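Local structure of putative esterase Rv1847/MT1895 (Mycobacterium tuberculosis, 3S4K) at residues A[29-39]-A[66-77]; A[109-120]-A[132-140]. The protein probably hydrolyses acyl-CoA thioesters, perhaps 1,4-dihydroxy-2-naphthoyl-CoA, as a hotdog-fold member of the PaaI thioesterase family. All coordinates share one frame; numbering follows the deposited sequence.

Contact 1: A[29-39]-A[66-77]; sequences FTELGPDGARA and IASMAAFAWLNS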
loop_
_atom_site.group_PDB
_atom_site.type_symbol
_atom_site.label_atom_id
_atom_site.label_comp_id
_atom_site.label_asym_id
_atom_site.label_seq_id
_atom_site.Cartn_x
_atom_site.Cartn_y
_atom_site.Cartn_z
ATOM N N PHE A 29 -0.368 16.508 -6.722
ATOM C CA PHE A 29 -1.840 16.681 -6.758
ATOM C C PHE A 29 -2.209 17.752 -7.751
ATOM O O PHE A 29 -1.509 18.784 -7.864
ATOM C CB PHE A 29 -2.426 17.083 -5.408
ATOM C CG PHE A 29 -2.586 15.958 -4.467
ATOM C CD1 PHE A 29 -1.471 15.382 -3.886
ATOM C CD2 PHE A 29 -3.848 15.453 -4.163
ATOM C CE1 PHE A 29 -1.609 14.328 -3.011
ATOM C CE2 PHE A 29 -3.991 14.418 -3.304
ATOM C CZ PHE A 29 -2.858 13.836 -2.718
ATOM N N THR A 30 -3.298 17.488 -8.471
ATOM C CA THR A 30 -3.867 18.435 -9.435
ATOM C C THR A 30 -5.196 19.041 -8.987
ATOM O O THR A 30 -5.558 20.142 -9.425
ATOM C CB THR A 30 -4.070 17.780 -10.809
ATOM O OG1 THR A 30 -4.875 16.588 -10.703
ATOM C CG2 THR A 30 -2.745 17.453 -11.419
ATOM N N GLU A 31 -5.947 18.298 -8.171
ATOM C CA GLU A 31 -7.223 18.785 -7.609
ATOM C C GLU A 31 -7.365 18.328 -6.179
ATOM O O GLU A 31 -6.998 17.197 -5.827
ATOM C CB GLU A 31 -8.463 18.270 -8.346
ATOM C CG GLU A 31 -8.401 18.315 -9.857
ATOM C CD GLU A 31 -9.697 17.861 -10.526
ATOM O OE1 GLU A 31 -10.659 17.468 -9.834
ATOM O OE2 GLU A 31 -9.743 17.912 -11.776
ATOM N N LEU A 32 -7.912 19.206 -5.354
ATOM C CA LEU A 32 -8.179 18.888 -3.954
ATOM C C LEU A 32 -9.343 19.735 -3.436
ATOM O O LEU A 32 -9.287 20.967 -3.459
ATOM C CB LEU A 32 -6.902 19.085 -3.131
ATOM C CG LEU A 32 -7.045 18.857 -1.622
ATOM C CD1 LEU A 32 -7.599 17.462 -1.333
ATOM C CD2 LEU A 32 -5.690 19.067 -0.971
ATOM N N GLY A 33 -10.405 19.065 -2.984
ATOM C CA GLY A 33 -11.541 19.730 -2.389
ATOM C C GLY A 33 -12.419 18.766 -1.609
ATOM O O GLY A 33 -12.117 17.580 -1.517
ATOM N N PRO A 34 -13.540 19.265 -1.086
ATOM C CA PRO A 34 -14.437 18.435 -0.275
ATOM C C PRO A 34 -15.029 17.230 -0.993
ATOM O O PRO A 34 -15.394 16.248 -0.334
ATOM C CB PRO A 34 -15.564 19.395 0.125
ATOM C CG PRO A 34 -15.155 20.727 -0.267
ATOM C CD PRO A 34 -13.912 20.690 -1.072
ATOM N N ASP A 35 -15.161 17.296 -2.319
ATOM C CA ASP A 35 -15.787 16.178 -3.027
ATOM C C ASP A 35 -14.803 15.218 -3.647
ATOM O O ASP A 35 -15.221 14.217 -4.239
ATOM C CB ASP A 35 -16.756 16.677 -4.082
ATOM C CG ASP A 35 -17.985 17.322 -3.467
ATOM O OD1 ASP A 35 -18.353 16.987 -2.314
ATOM O OD2 ASP A 35 -18.566 18.178 -4.132
ATOM N N GLY A 36 -13.510 15.507 -3.498
ATOM C CA GLY A 36 -12.480 14.619 -3.986
ATOM C C GLY A 36 -11.119 15.239 -4.213
ATOM O O GLY A 36 -10.888 16.399 -3.916
ATOM N N ALA A 37 -10.223 14.398 -4.723
ATOM C CA ALA A 37 -8.874 14.770 -5.072
ATOM C C ALA A 37 -8.353 13.942 -6.232
ATOM O O ALA A 37 -8.847 12.826 -6.519
ATOM C CB ALA A 37 -7.935 14.639 -3.866
ATOM N N ARG A 38 -7.378 14.513 -6.913
ATOM C CA ARG A 38 -6.711 13.866 -8.036
ATOM C C ARG A 38 -5.206 14.131 -7.962
ATOM O O ARG A 38 -4.770 15.243 -7.651
ATOM C CB ARG A 38 -7.283 14.329 -9.384
ATOM C CG ARG A 38 -8.817 14.075 -9.540
ATOM C CD ARG A 38 -9.344 14.507 -10.888
ATOM N NE ARG A 38 -10.796 14.675 -10.773
ATOM C CZ ARG A 38 -11.735 14.042 -11.479
ATOM N NH1 ARG A 38 -11.440 13.206 -12.479
ATOM N NH2 ARG A 38 -13.016 14.290 -11.188
ATOM N N ALA A 39 -4.419 13.097 -8.248
ATOM C CA ALA A 39 -2.968 13.237 -8.270
ATOM C C ALA A 39 -2.365 12.237 -9.214
ATOM O O ALA A 39 -3.033 11.305 -9.673
ATOM C CB ALA A 39 -2.373 13.061 -6.852
ATOM N N ILE A 66 -4.234 9.998 -1.819
ATOM C CA ILE A 66 -5.295 10.773 -2.496
ATOM C C ILE A 66 -6.566 10.751 -1.649
ATOM O O ILE A 66 -7.205 11.782 -1.424
ATOM C CB ILE A 66 -5.531 10.272 -3.953
ATOM C CG1 ILE A 66 -4.240 10.397 -4.766
ATOM C CG2 ILE A 66 -6.644 11.132 -4.646
ATOM C CD1 ILE A 66 -4.272 9.768 -6.182
ATOM N N ALA A 67 -6.927 9.573 -1.145
ATOM C CA ALA A 67 -8.070 9.414 -0.246
ATOM C C ALA A 67 -7.942 10.224 1.047
ATOM O O ALA A 67 -8.897 10.889 1.479
ATOM C CB ALA A 67 -8.268 7.928 0.086
ATOM N N SER A 68 -6.782 10.142 1.701
ATOM C CA SER A 68 -6.607 10.852 2.964
ATOM C C SER A 68 -6.689 12.356 2.777
ATOM O O SER A 68 -7.254 13.037 3.624
ATOM C CB SER A 68 -5.290 10.481 3.659
ATOM O OG SER A 68 -5.144 9.080 3.748
ATOM N N MET A 69 -6.161 12.890 1.662
ATOM C CA MET A 69 -6.196 14.338 1.458
ATOM C C MET A 69 -7.631 14.801 1.151
ATOM O O MET A 69 -8.084 15.827 1.679
ATOM C CB MET A 69 -5.216 14.776 0.360
ATOM C CG MET A 69 -3.751 14.530 0.723
ATOM S SD MET A 69 -3.183 15.435 2.190
ATOM C CE MET A 69 -3.701 17.030 1.701
ATOM N N ALA A 70 -8.360 14.021 0.351
ATOM C CA ALA A 70 -9.779 14.300 0.093
ATOM C C ALA A 70 -10.547 14.307 1.430
ATOM O O ALA A 70 -11.386 15.192 1.702
ATOM C CB ALA A 70 -10.379 13.262 -0.875
ATOM N N ALA A 71 -10.252 13.316 2.262
ATOM C CA ALA A 71 -10.956 13.153 3.539
ATOM C C ALA A 71 -10.695 14.327 4.469
ATOM O O ALA A 71 -11.604 14.842 5.111
ATOM C CB ALA A 71 -10.578 11.823 4.189
ATOM N N PHE A 72 -9.447 14.775 4.515
ATOM C CA PHE A 72 -9.105 15.921 5.332
ATOM C C PHE A 72 -9.795 17.182 4.807
ATOM O O PHE A 72 -10.320 17.976 5.578
ATOM C CB PHE A 72 -7.611 16.110 5.336
ATOM C CG PHE A 72 -7.163 17.212 6.221
ATOM C CD1 PHE A 72 -6.843 16.964 7.550
ATOM C CD2 PHE A 72 -7.042 18.510 5.728
ATOM C CE1 PHE A 72 -6.403 17.997 8.387
ATOM C CE2 PHE A 72 -6.609 19.546 6.558
ATOM C CZ PHE A 72 -6.300 19.293 7.890
ATOM N N ALA A 73 -9.808 17.350 3.490
ATOM C CA ALA A 73 -10.477 18.492 2.896
ATOM C C ALA A 73 -11.963 18.517 3.214
ATOM O O ALA A 73 -12.497 19.566 3.534
ATOM C CB ALA A 73 -10.252 18.543 1.367
ATOM N N TRP A 74 -12.638 17.382 3.119
ATOM C CA TRP A 74 -14.059 17.351 3.430
ATOM C C TRP A 74 -14.289 17.653 4.917
ATOM O O TRP A 74 -15.154 18.462 5.261
ATOM C CB TRP A 74 -14.685 16.011 3.054
ATOM C CG TRP A 74 -16.129 15.958 3.374
ATOM C CD1 TRP A 74 -17.149 16.458 2.623
ATOM C CD2 TRP A 74 -16.722 15.419 4.560
ATOM N NE1 TRP A 74 -18.365 16.222 3.253
ATOM C CE2 TRP A 74 -18.119 15.585 4.443
ATOM C CE3 TRP A 74 -16.208 14.772 5.696
ATOM C CZ2 TRP A 74 -19.000 15.169 5.434
ATOM C CZ3 TRP A 74 -17.107 14.338 6.681
ATOM C CH2 TRP A 74 -18.477 14.542 6.539
ATOM N N LEU A 75 -13.519 17.015 5.799
ATOM C CA LEU A 75 -13.757 17.184 7.219
ATOM C C LEU A 75 -13.663 18.656 7.624
ATOM O O LEU A 75 -14.416 19.122 8.471
ATOM C CB LEU A 75 -12.762 16.374 8.040
ATOM C CG LEU A 75 -12.978 16.342 9.562
ATOM C CD1 LEU A 75 -14.331 15.809 9.946
ATOM C CD2 LEU A 75 -11.877 15.501 10.231
ATOM N N ASN A 76 -12.736 19.373 7.006
ATOM C CA ASN A 76 -12.441 20.755 7.386
ATOM C C ASN A 76 -13.162 21.790 6.527
ATOM O O ASN A 76 -12.919 22.994 6.649
ATOM C CB ASN A 76 -10.940 20.944 7.396
ATOM C CG ASN A 76 -10.295 20.204 8.557
ATOM O OD1 ASN A 76 -10.461 20.602 9.714
ATOM N ND2 ASN A 76 -9.615 19.085 8.268
ATOM N N SER A 77 -14.094 21.314 5.710
ATOM C CA SER A 77 -14.946 22.176 4.907
ATOM C C SER A 77 -16.204 22.577 5.679
ATOM O O SER A 77 -17.009 23.360 5.162
ATOM C CB SER A 77 -15.348 21.472 3.612
ATOM O OG SER A 77 -16.326 20.480 3.859
#

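Contact 2: A[109-120]-A[132-140]; sequences LHRGRRQQLWLV and RGQVRLQNL. With SO4 (sulfate ion), chain G.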
loop_
_atom_site.group_PDB
_atom_site.type_symbol
_atom_site.label_atom_id
_atom_site.label_comp_id
_atom_site.label_asym_id
_atom_site.label_seq_id
_atom_site.Cartn_x
_atom_site.Cartn_y
_atom_site.Cartn_z
ATOM N N LEU A 109 -17.524 7.491 -1.020
ATOM C CA LEU A 109 -18.517 6.451 -0.788
ATOM C C LEU A 109 -19.351 6.683 0.465
ATOM O O LEU A 109 -20.539 6.363 0.466
ATOM C CB LEU A 109 -17.847 5.069 -0.713
ATOM C CG LEU A 109 -17.010 4.701 -1.946
ATOM C CD1 LEU A 109 -16.391 3.293 -1.778
ATOM C CD2 LEU A 109 -17.833 4.757 -3.228
ATOM N N HIS A 110 -18.727 7.183 1.531
ATOM C CA HIS A 110 -19.420 7.507 2.782
ATOM C C HIS A 110 -18.663 8.619 3.471
ATOM O O HIS A 110 -17.439 8.568 3.570
ATOM C CB HIS A 110 -19.503 6.310 3.739
ATOM C CG HIS A 110 -20.015 6.686 5.100
ATOM N ND1 HIS A 110 -21.350 6.939 5.337
ATOM C CD2 HIS A 110 -19.371 6.921 6.273
ATOM C CE1 HIS A 110 -21.511 7.280 6.604
ATOM N NE2 HIS A 110 -20.324 7.286 7.194
ATOM N N ARG A 111 -19.382 9.630 3.946
ATOM C CA ARG A 111 -18.754 10.692 4.716
ATOM C C ARG A 111 -19.672 11.046 5.880
ATOM O O ARG A 111 -20.721 11.641 5.686
ATOM C CB ARG A 111 -18.509 11.913 3.836
ATOM C CG ARG A 111 -17.526 11.680 2.694
ATOM C CD ARG A 111 -17.446 12.879 1.742
ATOM N NE ARG A 111 -18.669 12.985 0.948
ATOM C CZ ARG A 111 -18.876 13.890 -0.003
ATOM N NH1 ARG A 111 -17.957 14.808 -0.285
ATOM N NH2 ARG A 111 -20.020 13.890 -0.680
ATOM N N GLY A 112 -19.276 10.648 7.078
ATOM C CA GLY A 112 -20.118 10.798 8.252
ATOM C C GLY A 112 -19.351 11.422 9.393
ATOM O O GLY A 112 -18.191 11.845 9.233
ATOM N N ARG A 113 -20.002 11.480 10.547
ATOM C CA ARG A 113 -19.387 12.064 11.731
ATOM C C ARG A 113 -18.153 11.299 12.166
ATOM O O ARG A 113 -17.111 11.908 12.387
ATOM C CB ARG A 113 -20.374 12.135 12.889
ATOM C CG ARG A 113 -19.820 12.833 14.136
ATOM C CD ARG A 113 -20.874 12.959 15.214
ATOM N NE ARG A 113 -21.334 11.649 15.658
ATOM C CZ ARG A 113 -20.734 10.889 16.574
ATOM N NH1 ARG A 113 -19.622 11.292 17.192
ATOM N NH2 ARG A 113 -21.256 9.708 16.877
ATOM N N ARG A 114 -18.247 9.975 12.260
ATOM C CA ARG A 114 -17.128 9.199 12.804
ATOM C C ARG A 114 -16.136 8.705 11.772
ATOM O O ARG A 114 -14.934 8.626 12.068
ATOM C CB ARG A 114 -17.638 8.012 13.632
ATOM C CG ARG A 114 -18.188 8.444 14.962
ATOM C CD ARG A 114 -18.832 7.315 15.722
ATOM N NE ARG A 114 -17.835 6.318 16.133
ATOM C CZ ARG A 114 -17.975 5.468 17.141
ATOM N NH1 ARG A 114 -19.078 5.474 17.884
ATOM N NH2 ARG A 114 -17.005 4.599 17.400
ATOM N N GLN A 115 -16.641 8.303 10.598
ATOM C CA GLN A 115 -15.768 7.699 9.554
ATOM C C GLN A 115 -16.041 8.242 8.154
ATOM O O GLN A 115 -17.105 8.840 7.894
ATOM C CB GLN A 115 -15.889 6.162 9.549
ATOM C CG GLN A 115 -15.628 5.496 10.951
ATOM C CD GLN A 115 -15.344 3.990 10.876
ATOM O OE1 GLN A 115 -14.805 3.505 9.909
ATOM N NE2 GLN A 115 -15.691 3.260 11.935
ATOM N N GLN A 116 -15.063 8.022 7.273
ATOM C CA GLN A 116 -15.207 8.233 5.855
ATOM C C GLN A 116 -14.713 7.019 5.095
ATOM O O GLN A 116 -13.799 6.311 5.538
ATOM C CB GLN A 116 -14.482 9.496 5.355
ATOM C CG GLN A 116 -14.651 10.724 6.215
ATOM C CD GLN A 116 -14.007 11.946 5.618
ATOM O OE1 GLN A 116 -14.089 12.166 4.392
ATOM N NE2 GLN A 116 -13.353 12.758 6.468
ATOM N N LEU A 117 -15.299 6.824 3.924
ATOM C CA LEU A 117 -14.897 5.783 3.021
ATOM C C LEU A 117 -14.756 6.422 1.628
ATOM O O LEU A 117 -15.720 7.019 1.110
ATOM C CB LEU A 117 -15.911 4.623 3.078
ATOM C CG LEU A 117 -15.552 3.378 2.265
ATOM C CD1 LEU A 117 -14.369 2.660 2.869
ATOM C CD2 LEU A 117 -16.742 2.432 2.096
ATOM N N TRP A 118 -13.570 6.306 1.022
ATOM C CA TRP A 118 -13.258 6.892 -0.283
ATOM C C TRP A 118 -12.796 5.818 -1.274
ATOM O O TRP A 118 -12.086 4.891 -0.890
ATOM C CB TRP A 118 -12.146 7.946 -0.180
ATOM C CG TRP A 118 -12.620 9.207 0.505
ATOM C CD1 TRP A 118 -12.705 9.430 1.831
ATOM C CD2 TRP A 118 -13.078 10.403 -0.132
ATOM N NE1 TRP A 118 -13.175 10.698 2.083
ATOM C CE2 TRP A 118 -13.438 11.312 0.889
ATOM C CE3 TRP A 118 -13.236 10.789 -1.465
ATOM C CZ2 TRP A 118 -13.917 12.599 0.613
ATOM C CZ3 TRP A 118 -13.744 12.045 -1.731
ATOM C CH2 TRP A 118 -14.068 12.941 -0.697
ATOM N N LEU A 119 -13.221 5.946 -2.537
ATOM C CA LEU A 119 -12.771 5.097 -3.649
ATOM C C LEU A 119 -11.742 5.869 -4.480
ATOM O O LEU A 119 -11.974 7.025 -4.859
ATOM C CB LEU A 119 -13.949 4.746 -4.558
ATOM C CG LEU A 119 -13.590 4.142 -5.907
ATOM C CD1 LEU A 119 -12.974 2.776 -5.689
ATOM C CD2 LEU A 119 -14.848 4.020 -6.780
ATOM N N VAL A 120 -10.621 5.223 -4.779
ATOM C CA VAL A 120 -9.597 5.806 -5.632
ATOM C C VAL A 120 -9.322 4.846 -6.774
ATOM O O VAL A 120 -9.071 3.652 -6.546
ATOM C CB VAL A 120 -8.297 6.060 -4.860
ATOM C CG1 VAL A 120 -7.255 6.742 -5.767
ATOM C CG2 VAL A 120 -8.578 6.869 -3.580
ATOM N N ARG A 132 -7.336 -0.098 -8.195
ATOM C CA ARG A 132 -8.542 0.561 -7.665
ATOM C C ARG A 132 -8.634 0.146 -6.220
ATOM O O ARG A 132 -8.405 -1.022 -5.915
ATOM C CB ARG A 132 -9.770 0.106 -8.453
ATOM C CG ARG A 132 -11.148 0.649 -8.036
ATOM C CD ARG A 132 -12.249 -0.135 -8.787
ATOM N NE ARG A 132 -13.582 0.452 -8.635
ATOM C CZ ARG A 132 -14.366 0.270 -7.579
ATOM N NH1 ARG A 132 -13.955 -0.476 -6.557
ATOM N NH2 ARG A 132 -15.564 0.839 -7.532
ATOM N N GLY A 133 -8.948 1.073 -5.330
ATOM C CA GLY A 133 -8.923 0.755 -3.902
ATOM C C GLY A 133 -9.885 1.606 -3.099
ATOM O O GLY A 133 -10.313 2.675 -3.562
ATOM N N GLN A 134 -10.202 1.145 -1.896
ATOM C CA GLN A 134 -11.051 1.891 -0.975
ATOM C C GLN A 134 -10.315 2.069 0.311
ATOM O O GLN A 134 -9.718 1.122 0.804
ATOM C CB GLN A 134 -12.359 1.174 -0.739
ATOM C CG GLN A 134 -13.061 1.046 -2.048
ATOM C CD GLN A 134 -14.371 0.361 -1.991
ATOM O OE1 GLN A 134 -14.841 -0.063 -0.935
ATOM N NE2 GLN A 134 -14.983 0.236 -3.155
ATOM N N VAL A 135 -10.383 3.286 0.841
ATOM C CA VAL A 135 -9.739 3.643 2.078
ATOM C C VAL A 135 -10.772 4.070 3.106
ATOM O O VAL A 135 -11.587 4.956 2.833
ATOM C CB VAL A 135 -8.719 4.771 1.835
ATOM C CG1 VAL A 135 -7.983 5.135 3.131
ATOM C CG2 VAL A 135 -7.744 4.369 0.734
ATOM N N ARG A 136 -10.709 3.444 4.283
ATOM C CA ARG A 136 -11.582 3.767 5.407
ATOM C C ARG A 136 -10.769 4.589 6.391
ATOM O O ARG A 136 -9.651 4.192 6.756
ATOM C CB ARG A 136 -12.112 2.500 6.050
ATOM C CG ARG A 136 -12.993 2.737 7.289
ATOM C CD ARG A 136 -13.526 1.445 7.824
ATOM N NE ARG A 136 -14.588 0.924 6.973
ATOM C CZ ARG A 136 -15.853 1.344 6.974
ATOM N NH1 ARG A 136 -16.264 2.331 7.768
ATOM N NH2 ARG A 136 -16.714 0.802 6.114
ATOM N N LEU A 137 -11.322 5.735 6.794
ATOM C CA LEU A 137 -10.653 6.650 7.705
ATOM C C LEU A 137 -11.528 6.939 8.914
ATOM O O LEU A 137 -12.743 6.970 8.811
ATOM C CB LEU A 137 -10.310 7.964 6.996
ATOM C CG LEU A 137 -9.359 7.828 5.801
ATOM C CD1 LEU A 137 -10.168 7.867 4.501
ATOM C CD2 LEU A 137 -8.183 8.856 5.846
ATOM N N GLN A 138 -10.873 7.184 10.046
ATOM C CA GLN A 138 -11.504 7.753 11.215
ATOM C C GLN A 138 -11.351 9.264 11.224
ATOM O O GLN A 138 -10.257 9.781 10.978
ATOM C CB GLN A 138 -10.820 7.212 12.484
ATOM C CG GLN A 138 -11.531 6.108 13.115
ATOM C CD GLN A 138 -10.912 5.672 14.447
ATOM O OE1 GLN A 138 -10.226 6.436 15.159
ATOM N NE2 GLN A 138 -11.164 4.441 14.785
ATOM N N ASN A 139 -12.433 9.974 11.524
ATOM C CA ASN A 139 -12.358 11.402 11.804
ATOM C C ASN A 139 -11.970 11.593 13.269
ATOM O O ASN A 139 -12.555 10.972 14.131
ATOM C CB ASN A 139 -13.706 12.059 11.550
ATOM C CG ASN A 139 -14.136 11.970 10.088
ATOM O OD1 ASN A 139 -13.299 12.024 9.173
ATOM N ND2 ASN A 139 -15.448 11.831 9.865
ATOM N N LEU A 140 -11.007 12.470 13.532
ATOM C CA LEU A 140 -10.523 12.748 14.878
ATOM C C LEU A 140 -10.876 14.173 15.212
ATOM O O LEU A 140 -10.685 15.057 14.388
ATOM C CB LEU A 140 -9.011 12.599 14.919
ATOM C CG LEU A 140 -8.470 11.222 14.557
ATOM C CD1 LEU A 140 -6.934 11.284 14.409
ATOM C CD2 LEU A 140 -8.898 10.184 15.595
HETATM S S SO4 G . -21.465 10.575 1.078
HETATM O O1 SO4 G . -20.062 10.453 0.751
HETATM O O2 SO4 G . -21.842 11.987 0.890
HETATM O O3 SO4 G . -22.209 9.761 0.112
HETATM O O4 SO4 G . -21.834 10.116 2.457
#

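Contact 1: A[29-39]-A[66-77]
Phe-29 lays the end of its ring against the helix, CZ lying 3.6 Å from Met-69 CG and also near Ile-66 CA. Ala-39 CB sits over the centre of one face, small enough for the flat ring to lie close upon it, and Ala-37 CB lies at the edge. A classic beta bulge follows, Thr-30 and Glu-31 both facing Arg-38. Leu-32 swings its CG anti to the backbone N (chi1 177°), which carries CD1 to the helix backbone, 3.5 Å from Met-69 O, while CD2 meets Met-69 CE at 3.9 Å; the methionine reaches this point by bending at chi2 and chi3. In the type I turn from Gly-33 to Gly-36 the chains come closest by CA, Pro-34 to Trp-74. Small alanines suit the helix here: Ala-73 CB rests 3.6 Å from Gly-33 O, and Ala-70 CB lies 3.9 Å from Gly-36 C. The glycines answer to the turn's own backbone, Gly-36 having phi 159°. Pro-34 O approaches the edge of the Trp-74 indole, 3.4 Å from CD1. On strand 36-39, Ala-37 and Ala-39 point toward the helix and receive the two branches of Ile-66: CG2 is 3.8 Å from Ala-37 CB, and CD1 meets Ala-39 CB. This is the hotdog arrangement, a sheet wrapped around a long central helix. Without hydrogen bonds between the segments, the union rests on mostly apolar van der Waals packing, several carbonyl oxygens also lying against carbon.

Contact 2: A[109-120]-A[132-140]
Strand 115-120 runs antiparallel to strand 132-140, their axes 157° apart, forming a beta hairpin within the curved sheet of the hotdog fold. Hydrogen-bonded pairs Gln-116/Leu-137, Trp-118/Val-135 and Val-120/Gly-133 place mostly apolar groups on the face toward helix 56-75, where Trp-118 CD1 meets Leu-137 CD1 at 4.0 Å. Across the other face, Gln-115 OE1 accepts from Arg-136 NH1 at 2.8 Å; the oxygen lies in the guanidinium plane, although the donor stands above the amide's carbonyl plane and the two flat groups are nearly perpendicular. Farther along, Leu-119 CD1 sits over the centre of the Arg-132 guanidinium, an aliphatic cover for a long, extended arginine. The Leu-109/His-110 bulge opposite Leu-117 leads to Arg-111, whose NE and NH2 hold a sulfate, probably from the crystallisation liquor, by the guanidinium edge, while its backbone N binds O4. Buried Gln-116 uses both ends of its amide, OE1 accepting from Trp-118 NE1 at 2.9 Å. At the open end of the hairpin, Asn-139 suits its place beside loop 112-114 because its amide can donate and accept at once: ND2 donates to Arg-113 O, whereas OD1 receives Gln-116 NE2 at 2.8 Å in an almost straight bond, 176° at the hydrogen.

In the fold
Helix 56-75 is common ground: contact 1 packs the strands at one end of the sheet onto it, and the inner face of contact 2 covers another part of the same helix, Trp-118 resting on Ala-70 and Ala-71. Both contacts are partly buried, but contact 1 is mostly apolar and free of cross-segment hydrogen bonds, whereas contact 2 joins neighbouring strands through a backbone ladder and carries glutamines and arginines among leucines on its outer face. They touch directly. Arg-111 NH1 forms a salt bridge with Asp-35 OD1 and lies 3.4 Å from Trp-74 CD1, tying the turn at 33-36 to the sulfate site, while Gln-116 NE2 probably also donates to Ala-71 O.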